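SusD-like carbohydrate binding protein (Bacteroides vulgatus, PDB 3LEW) probably binds carbohydrate at the outer membrane as a member of the SusD family, consistent with a role in nutrient binding. Local coordinates at residues Arg50-Met55 with Phe407-Ile412; Gln270-Asp275 with Phe329-Ile334; Ser285-Pro290 with Trp323-Lys328; Tyr424-Ile429 with Lys444-Gly449. All coordinates share one frame; numbering follows the deposited sequence.

Interaction 1: residues Arg50-Met55 with Phe407-Ile412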
# COMPACT_ATOMS: atom_id res chain seq x y z
N ARG A 50 -6.42 -0.03 0.88
CA ARG A 50 -7.47 -1.01 1.05
C ARG A 50 -8.02 -1.48 -0.30
O ARG A 50 -8.21 -2.69 -0.52
CB ARG A 50 -8.61 -0.46 1.97
CG ARG A 50 -8.51 -0.80 3.46
CD ARG A 50 -7.35 -0.11 4.21
NE ARG A 50 -6.07 -0.82 4.03
CZ ARG A 50 -4.91 -0.40 4.51
NH1 ARG A 50 -4.79 0.78 5.15
NH2 ARG A 50 -3.83 -1.15 4.35
N ALA A 51 -8.28 -0.55 -1.22
CA ALA A 51 -8.68 -0.89 -2.57
C ALA A 51 -7.70 -1.87 -3.20
O ALA A 51 -8.12 -2.86 -3.81
CB ALA A 51 -8.82 0.39 -3.47
N ASN A 52 -6.41 -1.59 -3.02
CA ASN A 52 -5.35 -2.40 -3.60
C ASN A 52 -5.40 -3.86 -3.18
O ASN A 52 -5.12 -4.74 -3.98
CB ASN A 52 -3.95 -1.83 -3.31
CG ASN A 52 -3.70 -0.47 -4.01
OD1 ASN A 52 -4.52 -0.03 -4.85
ND2 ASN A 52 -2.64 0.23 -3.58
N ASP A 53 -5.73 -4.12 -1.93
CA ASP A 53 -5.87 -5.48 -1.46
C ASP A 53 -7.18 -6.11 -1.83
O ASP A 53 -7.22 -7.31 -2.10
CB ASP A 53 -5.63 -5.53 0.08
CG ASP A 53 -4.18 -5.26 0.43
OD1 ASP A 53 -3.26 -5.66 -0.34
OD2 ASP A 53 -3.94 -4.66 1.49
N ALA A 54 -8.28 -5.34 -1.85
CA ALA A 54 -9.56 -5.86 -2.31
C ALA A 54 -9.46 -6.31 -3.77
O ALA A 54 -10.13 -7.25 -4.19
CB ALA A 54 -10.69 -4.78 -2.15
N MSE A 55 -8.56 -5.70 -4.52
CA MSE A 55 -8.38 -6.04 -5.93
C MSE A 55 -7.28 -7.12 -6.18
O MSE A 55 -6.71 -7.20 -7.28
CB MSE A 55 -8.11 -4.71 -6.64
CG MSE A 55 -9.35 -3.80 -6.64
SE MSE A 55 -8.98 -2.04 -7.24
CE MSE A 55 -8.63 -2.34 -9.13
N PHE A 407 -0.56 -3.84 -1.01
CA PHE A 407 0.35 -4.16 -2.10
C PHE A 407 -0.24 -5.11 -3.15
O PHE A 407 0.38 -5.29 -4.20
CB PHE A 407 1.61 -4.82 -1.55
CG PHE A 407 2.41 -3.95 -0.62
CD1 PHE A 407 3.36 -3.09 -1.11
CD2 PHE A 407 2.21 -4.00 0.75
CE1 PHE A 407 4.09 -2.28 -0.25
CE2 PHE A 407 2.96 -3.21 1.63
CZ PHE A 407 3.92 -2.36 1.12
N SER A 408 -1.39 -5.75 -2.90
CA SER A 408 -1.77 -6.85 -3.81
C SER A 408 -1.90 -6.42 -5.27
O SER A 408 -1.32 -7.02 -6.16
CB SER A 408 -3.07 -7.56 -3.40
OG SER A 408 -3.02 -8.07 -2.06
N LEU A 409 -2.66 -5.34 -5.52
CA LEU A 409 -2.85 -4.86 -6.91
C LEU A 409 -1.55 -4.32 -7.47
O LEU A 409 -1.29 -4.44 -8.66
CB LEU A 409 -3.89 -3.75 -6.94
CG LEU A 409 -4.21 -3.12 -8.32
CD1 LEU A 409 -4.91 -4.12 -9.28
CD2 LEU A 409 -5.09 -1.83 -8.11
N ILE A 410 -0.74 -3.69 -6.61
CA ILE A 410 0.51 -3.07 -7.08
C ILE A 410 1.46 -4.12 -7.62
O ILE A 410 2.05 -3.97 -8.68
CB ILE A 410 1.23 -2.32 -5.90
CG1 ILE A 410 0.31 -1.22 -5.33
CG2 ILE A 410 2.64 -1.87 -6.33
CD1 ILE A 410 -0.24 -0.23 -6.33
N ASP A 411 1.47 -5.27 -6.97
CA ASP A 411 2.26 -6.42 -7.42
C ASP A 411 1.69 -7.06 -8.67
O ASP A 411 2.45 -7.41 -9.57
CB ASP A 411 2.39 -7.46 -6.33
CG ASP A 411 3.35 -7.03 -5.22
OD1 ASP A 411 4.11 -6.02 -5.34
OD2 ASP A 411 3.34 -7.73 -4.18
N ILE A 412 0.36 -7.21 -8.75
CA ILE A 412 -0.32 -7.74 -9.94
C ILE A 412 0.05 -6.91 -11.19
O ILE A 412 0.39 -7.45 -12.27
CB ILE A 412 -1.85 -7.80 -9.69
CG1 ILE A 412 -2.12 -9.03 -8.78
CG2 ILE A 412 -2.67 -7.93 -11.01
CD1 ILE A 412 -3.51 -9.07 -8.15
O HOH W 1 -0.79 -6.43 0.42
O HOH W 2 -5.50 -9.65 -2.02
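A helix-helix crossing in the helical part of this SusD-family fold sets the C-terminal end of helix 46-54 against the first turn of helix 408-414, the axes of the two short segments passing 7.7 Å apart at an angle of 62°. Asp53 carries the polar side of the crossing. Its CB points away from helix 408-414, but with CG beside the backbone N (chi1 -69°) the carboxylate swings back to the helix start. There Asp53 OD1 accepts from Ser408 N at 3.2 Å, met nearly along its C-O axis, and weakly from Phe407 N. A water bridges OD1 and Phe407 N, and a second water links Asp53 O to Ser408 OG. The N-H groups at this helix start would probably favour the ionised carboxylate. One residue earlier, Asn52 O accepts from Leu409 N at 3.0 Å in a bent bond (135°), the donor lying above the carbonyl plane, and Leu409 CB packs against the same oxygen at 3.4 Å. The Asn52 side chain crosses that of Leu409 at about a right angle and puts ND2 3.7 Å from Ile410 CD1. Both ends of this buried amide have partners beyond the two segments: OD1 is hydrogen-bonded to Tyr470 OH, ND2 to Gly406 O, which fixes the amide's rotation. Ile410 also touches Tyr215 of helix 202-215, so a further helix backs the crossing. Met55, a selenomethionine, follows the end of its helix and runs alongside Leu409, its chain bent at chi3 so that CE lies 3.7 Å from Leu409 CD2.

Interaction 2: residues Gln270-Asp275 with Phe329-Ile334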
# COMPACT_ATOMS: atom_id res chain seq x y z
N GLN A 270 -10.70 3.30 8.91
CA GLN A 270 -10.43 2.15 8.06
C GLN A 270 -10.24 0.83 8.79
O GLN A 270 -10.37 -0.23 8.17
CB GLN A 270 -9.33 2.40 7.10
CG GLN A 270 -7.93 2.49 7.66
CD GLN A 270 -7.00 3.36 6.69
OE1 GLN A 270 -6.41 2.79 5.78
NE2 GLN A 270 -6.81 4.68 6.97
N PHE A 271 -9.98 0.86 10.09
CA PHE A 271 -10.05 -0.36 10.92
C PHE A 271 -11.46 -0.95 10.99
O PHE A 271 -11.62 -2.14 11.29
CB PHE A 271 -9.45 -0.10 12.33
CG PHE A 271 -7.92 -0.24 12.37
CD1 PHE A 271 -7.10 0.80 11.98
CD2 PHE A 271 -7.34 -1.41 12.76
CE1 PHE A 271 -5.72 0.67 12.00
CE2 PHE A 271 -5.94 -1.55 12.80
CZ PHE A 271 -5.13 -0.50 12.40
N HIS A 272 -12.51 -0.18 10.71
CA HIS A 272 -13.82 -0.77 10.58
C HIS A 272 -13.95 -1.78 9.42
O HIS A 272 -14.84 -2.64 9.44
CB HIS A 272 -14.92 0.28 10.50
CG HIS A 272 -15.15 1.02 11.77
ND1 HIS A 272 -15.56 0.40 12.94
CD2 HIS A 272 -15.07 2.34 12.05
CE1 HIS A 272 -15.73 1.32 13.87
NE2 HIS A 272 -15.42 2.50 13.36
N TYR A 273 -13.05 -1.68 8.45
CA TYR A 273 -12.93 -2.60 7.30
C TYR A 273 -11.93 -3.72 7.62
O TYR A 273 -12.20 -4.93 7.38
CB TYR A 273 -12.52 -1.82 6.02
CG TYR A 273 -13.41 -0.61 5.78
CD1 TYR A 273 -14.76 -0.78 5.52
CD2 TYR A 273 -12.90 0.70 5.81
CE1 TYR A 273 -15.61 0.29 5.35
CE2 TYR A 273 -13.74 1.79 5.64
CZ TYR A 273 -15.09 1.59 5.43
OH TYR A 273 -15.96 2.65 5.25
N LEU A 274 -10.78 -3.34 8.15
CA LEU A 274 -9.65 -4.28 8.37
C LEU A 274 -9.79 -5.18 9.60
O LEU A 274 -9.23 -6.27 9.61
CB LEU A 274 -8.33 -3.54 8.49
CG LEU A 274 -7.85 -2.73 7.30
CD1 LEU A 274 -6.58 -2.01 7.67
CD2 LEU A 274 -7.64 -3.68 6.11
N ASP A 275 -10.48 -4.71 10.62
CA ASP A 275 -10.64 -5.47 11.86
C ASP A 275 -11.88 -6.32 11.70
O ASP A 275 -13.01 -5.80 11.65
CB ASP A 275 -10.76 -4.52 13.06
CG ASP A 275 -10.84 -5.23 14.38
OD1 ASP A 275 -11.30 -6.39 14.41
OD2 ASP A 275 -10.52 -4.60 15.41
N PHE A 329 -4.95 -7.17 11.95
CA PHE A 329 -5.30 -5.77 12.20
C PHE A 329 -6.45 -5.72 13.21
O PHE A 329 -7.52 -6.34 12.99
CB PHE A 329 -5.77 -5.08 10.95
CG PHE A 329 -4.73 -4.95 9.90
CD1 PHE A 329 -3.87 -3.89 9.92
CD2 PHE A 329 -4.64 -5.89 8.88
CE1 PHE A 329 -2.88 -3.75 8.94
CE2 PHE A 329 -3.69 -5.76 7.89
CZ PHE A 329 -2.80 -4.66 7.94
N ARG A 330 -6.21 -5.05 14.34
CA ARG A 330 -7.25 -4.78 15.30
C ARG A 330 -7.20 -3.36 15.80
O ARG A 330 -6.16 -2.82 15.94
CB ARG A 330 -7.16 -5.72 16.49
CG ARG A 330 -7.13 -7.17 16.09
CD ARG A 330 -7.14 -8.12 17.29
NE ARG A 330 -6.12 -7.90 18.32
CZ ARG A 330 -4.86 -8.34 18.24
NH1 ARG A 330 -4.44 -9.01 17.15
NH2 ARG A 330 -4.02 -8.12 19.23
N PHE A 331 -8.36 -2.76 16.07
CA PHE A 331 -8.39 -1.47 16.74
C PHE A 331 -7.51 -1.51 17.99
O PHE A 331 -7.50 -2.48 18.75
CB PHE A 331 -9.83 -1.11 17.17
CG PHE A 331 -10.67 -0.44 16.09
CD1 PHE A 331 -10.56 0.91 15.86
CD2 PHE A 331 -11.59 -1.18 15.32
CE1 PHE A 331 -11.33 1.53 14.90
CE2 PHE A 331 -12.34 -0.57 14.35
CZ PHE A 331 -12.23 0.79 14.16
N ARG A 332 -6.77 -0.44 18.20
CA ARG A 332 -6.01 -0.25 19.44
C ARG A 332 -6.93 0.14 20.57
O ARG A 332 -6.88 -0.45 21.66
CB ARG A 332 -4.90 0.78 19.24
CG ARG A 332 -4.03 0.91 20.48
CD ARG A 332 -2.90 1.87 20.24
NE ARG A 332 -3.33 3.28 20.34
CZ ARG A 332 -3.36 4.15 19.34
NH1 ARG A 332 -3.03 3.80 18.13
NH2 ARG A 332 -3.71 5.40 19.55
N ASP A 333 -7.82 1.10 20.32
CA ASP A 333 -8.78 1.58 21.31
C ASP A 333 -10.15 1.46 20.65
O ASP A 333 -10.48 2.25 19.78
CB ASP A 333 -8.44 3.05 21.67
CG ASP A 333 -9.36 3.65 22.71
OD1 ASP A 333 -10.48 3.09 22.93
OD2 ASP A 333 -8.96 4.70 23.29
N ILE A 334 -10.94 0.45 21.02
CA ILE A 334 -12.18 0.19 20.28
C ILE A 334 -13.29 1.20 20.68
O ILE A 334 -14.03 1.67 19.84
CB ILE A 334 -12.65 -1.26 20.44
CG1 ILE A 334 -13.89 -1.54 19.58
CG2 ILE A 334 -12.95 -1.55 21.91
CD1 ILE A 334 -13.72 -1.27 18.09
O HOH W 3 -7.16 -8.25 9.95
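The short helix 271-274 ends beside the irregular chain 329-334, whose backbone comes closest where the CA atoms of Asp275 and Arg330 lie 4.9 Å apart. Asp275, just past the helix end, extends CG anti to its backbone N (chi1 -177°), and OD2 accepts from Phe331 N at 2.9 Å in a nearly straight bond (160°), the donor standing above the carboxylate plane. Thr278 OG1 also bonds OD2 and Thr277 N bonds OD1, so the carboxylate is gripped at both oxygens. Phe271, His272 and Phe331 form an aromatic cluster that pins this long loop, which runs from strand 321-326 to strand 341-345, to the helix. Phe271 CB sits over the centre of one face of Phe331, 3.4 Å from the ring centroid, in a close CH-pi contact. The same Phe331 ring turns its CZ edge onto a face of His272, an edge-to-face pair with centroids 4.8 Å apart and planes at 59°. The imidazole is held in turn by Gln337 OE1 at NE2. Leu274 CD1 lies over a face of Phe329, offset toward its rim and 4.2 Å from its centroid, and a water bridges Leu274 O and Phe329 N.

Interaction 3: residues Ser285-Pro290 with Trp323-Lys328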
# COMPACT_ATOMS: atom_id res chain seq x y z
N SER A 285 -15.03 -6.36 7.11
CA SER A 285 -15.32 -6.74 5.71
C SER A 285 -14.15 -7.35 4.94
O SER A 285 -14.38 -8.08 3.97
CB SER A 285 -15.84 -5.53 4.94
OG SER A 285 -14.92 -4.44 5.03
N PHE A 286 -12.93 -7.04 5.37
CA PHE A 286 -11.68 -7.56 4.73
C PHE A 286 -11.36 -8.95 5.24
O PHE A 286 -10.51 -9.14 6.10
CB PHE A 286 -10.52 -6.57 4.91
CG PHE A 286 -10.48 -5.50 3.86
CD1 PHE A 286 -11.51 -4.59 3.75
CD2 PHE A 286 -9.47 -5.45 2.94
CE1 PHE A 286 -11.52 -3.59 2.73
CE2 PHE A 286 -9.48 -4.47 1.93
CZ PHE A 286 -10.50 -3.55 1.85
N ASN A 287 -12.09 -9.94 4.71
CA ASN A 287 -11.92 -11.29 5.16
C ASN A 287 -10.91 -11.98 4.24
O ASN A 287 -10.45 -11.41 3.23
CB ASN A 287 -13.26 -11.95 5.22
CG ASN A 287 -14.14 -11.31 6.29
OD1 ASN A 287 -13.90 -11.51 7.48
ND2 ASN A 287 -15.13 -10.52 5.87
N VAL A 288 -10.59 -13.20 4.61
CA VAL A 288 -9.45 -13.88 4.00
C VAL A 288 -9.94 -14.94 3.01
O VAL A 288 -10.88 -15.68 3.29
CB VAL A 288 -8.57 -14.51 5.08
CG1 VAL A 288 -7.33 -15.18 4.45
CG2 VAL A 288 -8.17 -13.49 6.14
N ASP A 289 -9.29 -15.06 1.86
CA ASP A 289 -9.48 -16.28 1.02
C ASP A 289 -9.08 -17.49 1.86
O ASP A 289 -7.92 -17.62 2.27
CB ASP A 289 -8.58 -16.20 -0.21
CG ASP A 289 -8.73 -17.40 -1.14
OD1 ASP A 289 -9.54 -18.32 -0.87
OD2 ASP A 289 -8.00 -17.41 -2.17
N PRO A 290 -10.00 -18.47 2.05
CA PRO A 290 -9.60 -19.58 2.88
C PRO A 290 -8.38 -20.30 2.32
O PRO A 290 -7.59 -20.84 3.07
CB PRO A 290 -10.82 -20.48 2.86
CG PRO A 290 -11.99 -19.48 2.79
CD PRO A 290 -11.46 -18.41 1.85
N TRP A 323 -16.65 -16.84 8.14
CA TRP A 323 -15.72 -16.36 7.14
C TRP A 323 -14.33 -16.55 7.74
O TRP A 323 -14.18 -16.61 8.97
CB TRP A 323 -15.94 -14.88 6.84
CG TRP A 323 -17.33 -14.50 6.35
CD1 TRP A 323 -18.51 -14.66 7.01
CD2 TRP A 323 -17.65 -13.89 5.10
NE1 TRP A 323 -19.54 -14.20 6.25
CE2 TRP A 323 -19.04 -13.68 5.09
CE3 TRP A 323 -16.89 -13.45 4.02
CZ2 TRP A 323 -19.71 -13.11 4.00
CZ3 TRP A 323 -17.56 -12.85 2.92
CH2 TRP A 323 -18.95 -12.68 2.94
N MSE A 324 -13.30 -16.58 6.91
CA MSE A 324 -11.94 -16.70 7.41
C MSE A 324 -11.46 -15.29 7.81
O MSE A 324 -11.46 -14.38 6.99
CB MSE A 324 -11.05 -17.37 6.35
CG MSE A 324 -9.57 -17.62 6.78
SE MSE A 324 -9.32 -19.12 7.93
CE MSE A 324 -9.68 -20.48 6.63
N ARG A 325 -11.10 -15.15 9.07
CA ARG A 325 -10.64 -13.90 9.62
C ARG A 325 -9.15 -13.90 9.77
O ARG A 325 -8.52 -14.94 9.90
CB ARG A 325 -11.24 -13.67 11.01
CG ARG A 325 -12.69 -13.95 11.17
CD ARG A 325 -13.57 -13.12 10.25
NE ARG A 325 -14.93 -13.62 10.35
CZ ARG A 325 -16.02 -12.94 9.96
NH1 ARG A 325 -15.93 -11.75 9.39
NH2 ARG A 325 -17.19 -13.50 10.06
N ASN A 326 -8.56 -12.69 9.73
CA ASN A 326 -7.18 -12.48 10.10
C ASN A 326 -7.16 -11.60 11.37
O ASN A 326 -7.69 -10.50 11.35
CB ASN A 326 -6.42 -11.78 8.95
CG ASN A 326 -4.92 -11.94 9.05
OD1 ASN A 326 -4.35 -12.21 10.15
ND2 ASN A 326 -4.25 -11.78 7.89
N SER A 327 -6.59 -12.11 12.47
CA SER A 327 -6.41 -11.28 13.67
C SER A 327 -5.34 -10.18 13.46
O SER A 327 -5.10 -9.36 14.38
CB SER A 327 -6.07 -12.17 14.86
OG SER A 327 -4.83 -12.82 14.66
N LYS A 328 -4.73 -10.11 12.29
CA LYS A 328 -3.58 -9.19 12.05
C LYS A 328 -3.86 -7.74 12.47
O LYS A 328 -3.08 -7.16 13.24
CB LYS A 328 -3.16 -9.24 10.58
CG LYS A 328 -1.92 -8.47 10.22
CD LYS A 328 -1.48 -8.76 8.80
CE LYS A 328 -0.28 -7.94 8.43
NZ LYS A 328 0.24 -8.21 7.06
O HOH W 4 -9.39 -10.04 8.49
O HOH W 5 -13.60 -15.79 4.29
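Val288 N donates to Met324 O at 2.8 Å, in the plane of the carbonyl, while the side chains of both residues cross obliquely beside this bond. Val288 CB meets Met324 CG at 3.7 Å, and Val288 CG2 touches Asn326 CB. Met324, a selenomethionine, starts with CG anti to its backbone N and then bends at chi2 and chi3, which carries CE to Pro290 CB at 3.9 Å. On the other flank Asn287 lies alongside Arg325, both pointing the same way; Asn287 OD1 takes a weak bond of 2.8 Å from Arg325 NH1, the amide and guanidinium planes turned 73° apart. The two strands, 286-288 and 323-326, cross steeply at 106° and belong to different sheets: the first pairs with strand 59-61, the second with strands 306-309 and 440-448. Waters bridge them at two points, one from Val288 O to Met324 N, the other from Phe286 O to Asn326 N. Asn287 ND2 is held by Tyr284 O, which orients OD1 toward the arginine. An alanine in place of Asn287 would remove the amide, and would probably leave the guanidinium of Arg325 less fully held and cost the 284-287 chain its side-chain tie to Tyr284 O. Arg325 itself is positioned by a salt bridge from NH2 to Asp311, and Trp323 CB covers the centre of one guanidinium face, 3.6 Å above its plane. Local turns occur on both chains: Phe286 centres an inverse gamma turn, and at the strand's last residue Asn326 OD1 accepts from Lys328 N at 3.0 Å, an Asx turn.

Interaction 4: residues Tyr424-Ile429 with Lys444-Gly449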
# COMPACT_ATOMS: atom_id res chain seq x y z
N TYR A 424 -14.41 -21.86 -2.75
CA TYR A 424 -14.33 -22.69 -1.55
C TYR A 424 -15.68 -23.33 -1.25
O TYR A 424 -16.71 -22.66 -1.37
CB TYR A 424 -13.85 -21.82 -0.36
CG TYR A 424 -13.30 -22.65 0.79
CD1 TYR A 424 -12.00 -23.16 0.75
CD2 TYR A 424 -14.09 -22.98 1.86
CE1 TYR A 424 -11.51 -23.96 1.73
CE2 TYR A 424 -13.62 -23.76 2.86
CZ TYR A 424 -12.31 -24.26 2.80
OH TYR A 424 -11.84 -25.03 3.83
N PRO A 425 -15.71 -24.62 -0.87
CA PRO A 425 -17.02 -25.22 -0.57
C PRO A 425 -17.71 -24.56 0.64
O PRO A 425 -17.05 -23.90 1.48
CB PRO A 425 -16.71 -26.70 -0.30
CG PRO A 425 -15.29 -26.74 0.11
CD PRO A 425 -14.60 -25.57 -0.60
N GLU A 426 -19.03 -24.69 0.67
CA GLU A 426 -19.85 -24.16 1.75
C GLU A 426 -19.92 -25.01 3.01
O GLU A 426 -20.42 -24.54 4.04
CB GLU A 426 -21.28 -23.92 1.23
CG GLU A 426 -21.37 -22.72 0.30
CD GLU A 426 -22.80 -22.15 0.23
OE1 GLU A 426 -23.76 -22.97 0.17
OE2 GLU A 426 -22.96 -20.91 0.26
N GLY A 427 -19.46 -26.26 2.97
CA GLY A 427 -19.52 -27.11 4.15
C GLY A 427 -20.95 -27.64 4.31
O GLY A 427 -21.53 -28.12 3.34
N PRO A 428 -21.53 -27.56 5.52
CA PRO A 428 -21.03 -26.93 6.74
C PRO A 428 -19.88 -27.68 7.40
O PRO A 428 -19.60 -28.81 7.05
CB PRO A 428 -22.26 -26.95 7.65
CG PRO A 428 -22.97 -28.20 7.25
CD PRO A 428 -22.82 -28.23 5.75
N ILE A 429 -19.25 -27.03 8.37
CA ILE A 429 -18.18 -27.58 9.16
C ILE A 429 -18.56 -27.43 10.63
O ILE A 429 -19.50 -26.70 10.95
CB ILE A 429 -16.86 -26.79 8.95
CG1 ILE A 429 -17.00 -25.36 9.49
CG2 ILE A 429 -16.50 -26.81 7.46
CD1 ILE A 429 -15.72 -24.60 9.60
N LYS A 444 -22.62 -26.27 13.88
CA LYS A 444 -22.44 -26.40 12.43
C LYS A 444 -22.63 -25.02 11.76
O LYS A 444 -23.62 -24.34 12.00
CB LYS A 444 -23.44 -27.38 11.81
CG LYS A 444 -23.23 -28.90 12.18
CD LYS A 444 -22.11 -29.58 11.35
CE LYS A 444 -21.84 -31.03 11.77
NZ LYS A 444 -20.41 -31.43 11.50
N LYS A 445 -21.67 -24.63 10.92
CA LYS A 445 -21.75 -23.39 10.13
C LYS A 445 -21.28 -23.59 8.69
O LYS A 445 -20.37 -24.36 8.42
CB LYS A 445 -20.87 -22.30 10.76
CG LYS A 445 -21.19 -21.95 12.18
CD LYS A 445 -22.56 -21.36 12.30
CE LYS A 445 -22.78 -20.82 13.69
NZ LYS A 445 -24.20 -20.57 13.94
N LYS A 446 -21.87 -22.85 7.76
CA LYS A 446 -21.41 -22.80 6.39
C LYS A 446 -20.16 -21.93 6.25
O LYS A 446 -20.05 -20.94 6.93
CB LYS A 446 -22.47 -22.25 5.46
CG LYS A 446 -23.60 -23.25 5.25
CD LYS A 446 -24.11 -23.15 3.84
CE LYS A 446 -25.39 -22.40 3.80
NZ LYS A 446 -26.54 -23.34 4.00
N THR A 447 -19.26 -22.32 5.36
CA THR A 447 -17.98 -21.63 5.18
C THR A 447 -18.04 -20.75 3.92
O THR A 447 -18.44 -21.20 2.86
CB THR A 447 -16.84 -22.65 5.00
OG1 THR A 447 -17.29 -23.71 4.13
CG2 THR A 447 -16.41 -23.26 6.37
N GLN A 448 -17.61 -19.50 4.04
CA GLN A 448 -17.58 -18.58 2.89
C GLN A 448 -16.16 -18.27 2.43
O GLN A 448 -15.36 -17.72 3.21
CB GLN A 448 -18.26 -17.26 3.28
CG GLN A 448 -18.40 -16.25 2.15
CD GLN A 448 -19.24 -16.77 1.02
OE1 GLN A 448 -20.39 -17.19 1.22
NE2 GLN A 448 -18.67 -16.77 -0.19
N GLY A 449 -15.90 -18.56 1.16
CA GLY A 449 -14.69 -18.11 0.47
C GLY A 449 -14.93 -16.98 -0.54
O GLY A 449 -15.87 -16.19 -0.41
O HOH W 6 -17.75 -20.65 0.13
O HOH W 7 -21.57 -18.90 -0.08
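Thr447 holds OG1 in the crowded position between its backbone N and carbonyl carbon (chi1 42°), and Ile429 places CG1 likewise (chi1 66°), so the hydroxyl faces Pro425 while CG2 of Thr447 meets Ile429 CD1 at 3.6 Å. Thr447 OG1 donates to Pro425 O at 2.7 Å and lies at the edge of the Tyr424 ring, near its plane. The backbone is tied as well: Thr447 N donates to Glu426 O at 2.8 Å. Beyond Gly427, with positive phi, and the cis peptide before Pro428, the chain enters a beta hairpin made by strands 429-434 and 440-448: Ile429 and Lys445 form an antiparallel hydrogen-bonded pair, Ile429 N to Lys445 O 2.9 Å and Lys445 N to Ile429 O 3.0 Å. Glu426 runs alongside Lys446, Glu426 OE1 3.7 Å from Lys446 CD, while Glu426 OE2 is bonded to Tyr321 OH and through a water to Gln448 OE1. A valine in place of Thr447 would probably loosen the 424-429 loop, because the bond from OG1 to Pro425 O would be lost. The three backbone bonds depend little on side-chain identity, so the buried threonine hydroxyl is what adds a sequence-specific hold on the loop.

In the fold
Along the chain interactions 3, 2 and 1 are nested, the contact of 285-290 with 323-328 innermost, whereas interaction 4 follows after the loop of interaction 1 has closed. The centre of interaction 1 lies about 7 Å from the centre of the chain, that of interaction 4 about 31 Å. Arg50 NH1 probably bonds Gln270 OE1, joining interactions 1 and 2; Phe286 packs on both Arg50 and Leu274. Interactions 3 and 4, centres about 14 Å apart, share a mixed sheet through neighbouring strands 321-326 and 440-448, and Pro290 packs on Gly449 and Tyr424. Interaction 1 joins segments 352 residues apart, interaction 4 is local to a hairpin, and the touching contacts link helical core to sheet.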